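Local coordinates for protein beta-mannosidase (Trichoderma harzianum, PDB 4CVU) that probably hydrolyses terminal beta-mannosidic linkages from the non-reducing ends of oligosaccharides, as a secreted, N-glycosylated fungal enzyme of glycoside hydrolase family 2, at residues 159-167 with 185-193. Residues are numbered along the deposited sequence; the frame is centred on the assembly and turned at random.
With NAG (2-acetamido-2-deoxy-beta-D-glucopyranose), chain J.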
loop_
_atom_site.group_PDB
_atom_site.type_symbol
_atom_site.label_atom_id
_atom_site.label_comp_id
_atom_site.label_asym_id
_atom_site.label_seq_id
_atom_site.Cartn_x
_atom_site.Cartn_y
_atom_site.Cartn_z
ATOM N N VAL A 159 8.799 -16.297 23.016
ATOM C CA VAL A 159 9.578 -15.654 24.060
ATOM C C VAL A 159 8.718 -14.963 25.139
ATOM O O VAL A 159 9.024 -15.078 26.338
ATOM C CB VAL A 159 10.673 -14.737 23.495
ATOM C CG1 VAL A 159 11.493 -14.076 24.596
ATOM C CG2 VAL A 159 11.622 -15.515 22.598
ATOM N N PRO A 160 7.649 -14.241 24.739
ATOM C CA PRO A 160 6.725 -13.647 25.687
ATOM C C PRO A 160 6.134 -14.659 26.659
ATOM O O PRO A 160 5.999 -14.378 27.843
ATOM C CB PRO A 160 5.614 -13.136 24.789
ATOM C CG PRO A 160 6.303 -12.745 23.543
ATOM C CD PRO A 160 7.397 -13.752 23.371
ATOM N N ARG A 161 5.768 -15.813 26.135
ATOM C CA ARG A 161 5.175 -16.875 26.960
ATOM C C ARG A 161 6.172 -17.387 27.979
ATOM O O ARG A 161 5.836 -17.534 29.151
ATOM C CB ARG A 161 4.687 -18.039 26.096
ATOM C CG ARG A 161 4.090 -19.180 26.918
ATOM C CD ARG A 161 3.148 -20.024 26.083
ATOM N NE ARG A 161 3.885 -20.748 25.064
ATOM C CZ ARG A 161 3.393 -21.138 23.892
ATOM N NH1 ARG A 161 2.158 -20.870 23.531
ATOM N NH2 ARG A 161 4.174 -21.783 23.054
ATOM N N ILE A 162 7.402 -17.624 27.535
ATOM C CA ILE A 162 8.435 -18.121 28.421
ATOM C C ILE A 162 8.792 -17.068 29.500
ATOM O O ILE A 162 8.868 -17.400 30.679
ATOM C CB ILE A 162 9.667 -18.595 27.633
ATOM C CG1 ILE A 162 9.332 -19.811 26.759
ATOM C CG2 ILE A 162 10.797 -19.010 28.546
ATOM C CD1 ILE A 162 10.442 -20.195 25.798
ATOM N N ILE A 163 9.007 -15.806 29.118
ATOM C CA ILE A 163 9.304 -14.745 30.128
ATOM C C ILE A 163 8.104 -14.414 31.035
ATOM O O ILE A 163 8.285 -14.009 32.209
ATOM C CB ILE A 163 9.875 -13.436 29.525
ATOM C CG1 ILE A 163 8.853 -12.769 28.574
ATOM C CG2 ILE A 163 11.206 -13.714 28.855
ATOM C CD1 ILE A 163 9.412 -11.712 27.639
ATOM N N ASN A 164 6.887 -14.560 30.513
ATOM C CA ASN A 164 5.711 -14.455 31.363
ATOM C C ASN A 164 5.695 -15.583 32.412
ATOM O O ASN A 164 5.415 -15.318 33.568
ATOM C CB ASN A 164 4.409 -14.412 30.559
ATOM C CG ASN A 164 4.280 -13.135 29.746
ATOM O OD1 ASN A 164 5.056 -12.207 29.908
ATOM N ND2 ASN A 164 3.311 -13.094 28.867
ATOM N N ALA A 165 6.043 -16.795 31.997
ATOM C CA ALA A 165 6.076 -17.957 32.900
ATOM C C ALA A 165 7.167 -17.801 33.959
ATOM O O ALA A 165 6.937 -18.097 35.132
ATOM C CB ALA A 165 6.258 -19.249 32.105
ATOM N N ILE A 166 8.340 -17.303 33.551
ATOM C CA ILE A 166 9.427 -17.006 34.485
ATOM C C ILE A 166 8.967 -15.984 35.525
ATOM O O ILE A 166 9.152 -16.183 36.748
ATOM C CB ILE A 166 10.685 -16.459 33.775
ATOM C CG1 ILE A 166 11.392 -17.573 33.021
ATOM C CG2 ILE A 166 11.632 -15.809 34.776
ATOM C CD1 ILE A 166 12.506 -17.124 32.090
ATOM N N ASN A 167 8.371 -14.892 35.052
ATOM C CA ASN A 167 7.981 -13.823 35.958
ATOM C C ASN A 167 6.862 -14.234 36.962
ATOM O O ASN A 167 6.821 -13.756 38.093
ATOM C CB ASN A 167 7.530 -12.586 35.206
ATOM C CG ASN A 167 6.949 -11.561 36.137
ATOM O OD1 ASN A 167 7.671 -10.821 36.800
ATOM N ND2 ASN A 167 5.617 -11.535 36.219
ATOM N N TYR A 185 5.733 -5.574 24.962
ATOM C CA TYR A 185 5.758 -6.771 25.838
ATOM C C TYR A 185 6.429 -6.508 27.188
ATOM O O TYR A 185 7.429 -5.844 27.249
ATOM C CB TYR A 185 6.492 -7.936 25.209
ATOM C CG TYR A 185 5.784 -8.469 24.000
ATOM C CD1 TYR A 185 4.763 -9.420 24.123
ATOM C CD2 TYR A 185 6.093 -8.011 22.730
ATOM C CE1 TYR A 185 4.094 -9.917 23.012
ATOM C CE2 TYR A 185 5.431 -8.497 21.602
ATOM C CZ TYR A 185 4.448 -9.437 21.739
ATOM O OH TYR A 185 3.822 -9.906 20.608
ATOM N N PRO A 186 5.861 -7.027 28.274
ATOM C CA PRO A 186 6.475 -6.965 29.593
ATOM C C PRO A 186 7.491 -8.061 29.805
ATOM O O PRO A 186 7.570 -9.009 29.047
ATOM C CB PRO A 186 5.296 -7.255 30.514
ATOM C CG PRO A 186 4.439 -8.169 29.692
ATOM C CD PRO A 186 4.505 -7.596 28.320
ATOM N N ASN A 187 8.240 -7.940 30.884
ATOM C CA ASN A 187 9.145 -8.980 31.358
ATOM C C ASN A 187 10.456 -9.222 30.625
ATOM O O ASN A 187 11.089 -10.219 30.894
ATOM C CB ASN A 187 8.411 -10.321 31.574
ATOM C CG ASN A 187 7.307 -10.225 32.593
ATOM O OD1 ASN A 187 7.465 -9.655 33.660
ATOM N ND2 ASN A 187 6.174 -10.697 32.229
ATOM N N ARG A 188 10.880 -8.298 29.756
ATOM C CA ARG A 188 12.061 -8.459 28.918
ATOM C C ARG A 188 13.367 -8.604 29.705
ATOM O O ARG A 188 14.340 -9.104 29.214
ATOM C CB ARG A 188 12.179 -7.315 27.907
ATOM C CG ARG A 188 12.636 -5.998 28.464
ATOM C CD ARG A 188 12.460 -4.795 27.517
ATOM N NE ARG A 188 12.488 -3.501 28.210
ATOM C CZ ARG A 188 13.600 -2.831 28.474
ATOM N NH1 ARG A 188 14.725 -3.345 28.149
ATOM N NH2 ARG A 188 13.602 -1.653 29.083
ATOM N N GLN A 189 13.373 -8.143 30.953
ATOM C CA GLN A 189 14.586 -8.209 31.756
ATOM C C GLN A 189 15.045 -9.667 31.992
ATOM O O GLN A 189 16.212 -9.912 32.327
ATOM C CB GLN A 189 14.375 -7.465 33.088
ATOM C CG GLN A 189 13.474 -8.142 34.120
ATOM C CD GLN A 189 12.009 -7.795 33.981
ATOM O OE1 GLN A 189 11.524 -7.464 32.881
ATOM N NE2 GLN A 189 11.261 -7.929 35.096
ATOM N N TRP A 190 14.123 -10.617 31.822
ATOM C CA TRP A 190 14.383 -12.042 32.123
ATOM C C TRP A 190 15.017 -12.802 30.971
ATOM O O TRP A 190 15.410 -13.941 31.140
ATOM C CB TRP A 190 13.076 -12.768 32.571
ATOM C CG TRP A 190 12.747 -12.407 33.954
ATOM C CD1 TRP A 190 11.746 -11.589 34.375
ATOM C CD2 TRP A 190 13.486 -12.769 35.112
ATOM N NE1 TRP A 190 11.793 -11.434 35.738
ATOM C CE2 TRP A 190 12.861 -12.149 36.214
ATOM C CE3 TRP A 190 14.603 -13.592 35.338
ATOM C CZ2 TRP A 190 13.325 -12.315 37.520
ATOM C CZ3 TRP A 190 15.055 -13.768 36.640
ATOM C CH2 TRP A 190 14.421 -13.127 37.710
ATOM N N VAL A 191 15.143 -12.176 29.804
ATOM C CA VAL A 191 15.659 -12.908 28.634
ATOM C C VAL A 191 16.849 -12.219 27.988
ATOM O O VAL A 191 16.813 -11.033 27.719
ATOM C CB VAL A 191 14.559 -13.209 27.610
ATOM C CG1 VAL A 191 13.826 -11.937 27.176
ATOM C CG2 VAL A 191 15.144 -13.922 26.398
ATOM N N ARG A 192 17.901 -12.980 27.721
ATOM C CA ARG A 192 19.043 -12.479 26.977
ATOM C C ARG A 192 18.738 -12.512 25.474
ATOM O O ARG A 192 19.174 -13.406 24.734
ATOM C CB ARG A 192 20.288 -13.308 27.323
ATOM C CG ARG A 192 20.630 -13.296 28.786
ATOM C CD ARG A 192 20.711 -11.908 29.344
ATOM N NE ARG A 192 21.510 -11.054 28.464
ATOM C CZ ARG A 192 21.310 -9.754 28.250
ATOM N NH1 ARG A 192 20.326 -9.086 28.849
ATOM N NH2 ARG A 192 22.126 -9.092 27.433
ATOM N N LYS A 193 17.972 -11.492 25.063
ATOM C CA LYS A 193 17.488 -11.277 23.696
ATOM C C LYS A 193 17.488 -9.769 23.528
ATOM O O LYS A 193 17.340 -8.978 24.505
ATOM C CB LYS A 193 16.069 -11.883 23.486
ATOM C CG LYS A 193 15.447 -11.705 22.083
ATOM C CD LYS A 193 14.257 -12.637 21.854
ATOM C CE LYS A 193 13.478 -12.392 20.542
ATOM N NZ LYS A 193 14.336 -11.906 19.429
HETATM C C1 NAG J . 4.899 -10.698 37.162
HETATM C C2 NAG J . 3.614 -10.037 36.697
HETATM C C3 NAG J . 2.806 -9.379 37.802
HETATM C C4 NAG J . 2.652 -10.274 39.035
HETATM C C5 NAG J . 3.966 -10.963 39.390
HETATM C C6 NAG J . 3.764 -11.982 40.522
HETATM C C7 NAG J . 3.533 -9.191 34.433
HETATM C C8 NAG J . 3.902 -8.045 33.540
HETATM N N2 NAG J . 3.909 -9.033 35.700
HETATM O O3 NAG J . 1.541 -9.092 37.242
HETATM O O4 NAG J . 2.285 -9.444 40.116
HETATM O O5 NAG J . 4.560 -11.578 38.241
HETATM O O6 NAG J . 4.101 -13.299 40.117
HETATM O O7 NAG J . 2.939 -10.189 33.976
HETATM O O HOH W 1 5.853 -10.623 27.537
HETATM O O HOH W 2 10.258 -9.891 37.548
#
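The helical segment 159-167 lies against the loop 185-193, the CA atoms of Ile163 and Asn187 coming within 5.9 Å where the loop enters the short 3-10 turn 188-190. Ile163 fills the middle of the contact: with CG1 between backbone N and carbonyl carbon (chi1 63°), its long branch runs out to the Pro186 carbonyl while CG2 meets Val191 CG1 at 3.6 Å. Compact aliphatic and ring carbons suit the flanks: Pro160 lays CG over a face of the Tyr185 ring, 3.6 Å from CE1, and Ile166 sets CG2 over the Trp190 indole, 3.6 Å from CD2, both CH-pi contacts. Asn187, whose positive phi (75°) asparagine tolerates well, sends ND2 to Asn164 OD1 (3.0 Å), the acceptor lying almost in the amide plane of Asn187, though the donor is tilted from the carbonyl plane of Asn164 and the two amides stand 77° apart. Water 1 also donates to Asn164 OD1 and reaches the Pro186 carbonyl; water 2 joins Asn167 OD1 to Trp190 NE1. A leucine in place of Asn187 would probably leave Asn164 OD1 without its protein donor and press an apolar branch on the Asn167 amide. Asn167 ND2 is bonded to C1 of the NAG, whose methyl C8 rests 3.4 Å from Pro186 CB. This helix-loop packing within the galactose-binding-like domain of a family 2 enzyme thus carries an N-glycosylation site, Asn-Ala-Ser in sequence, rather than a sugar-binding pocket.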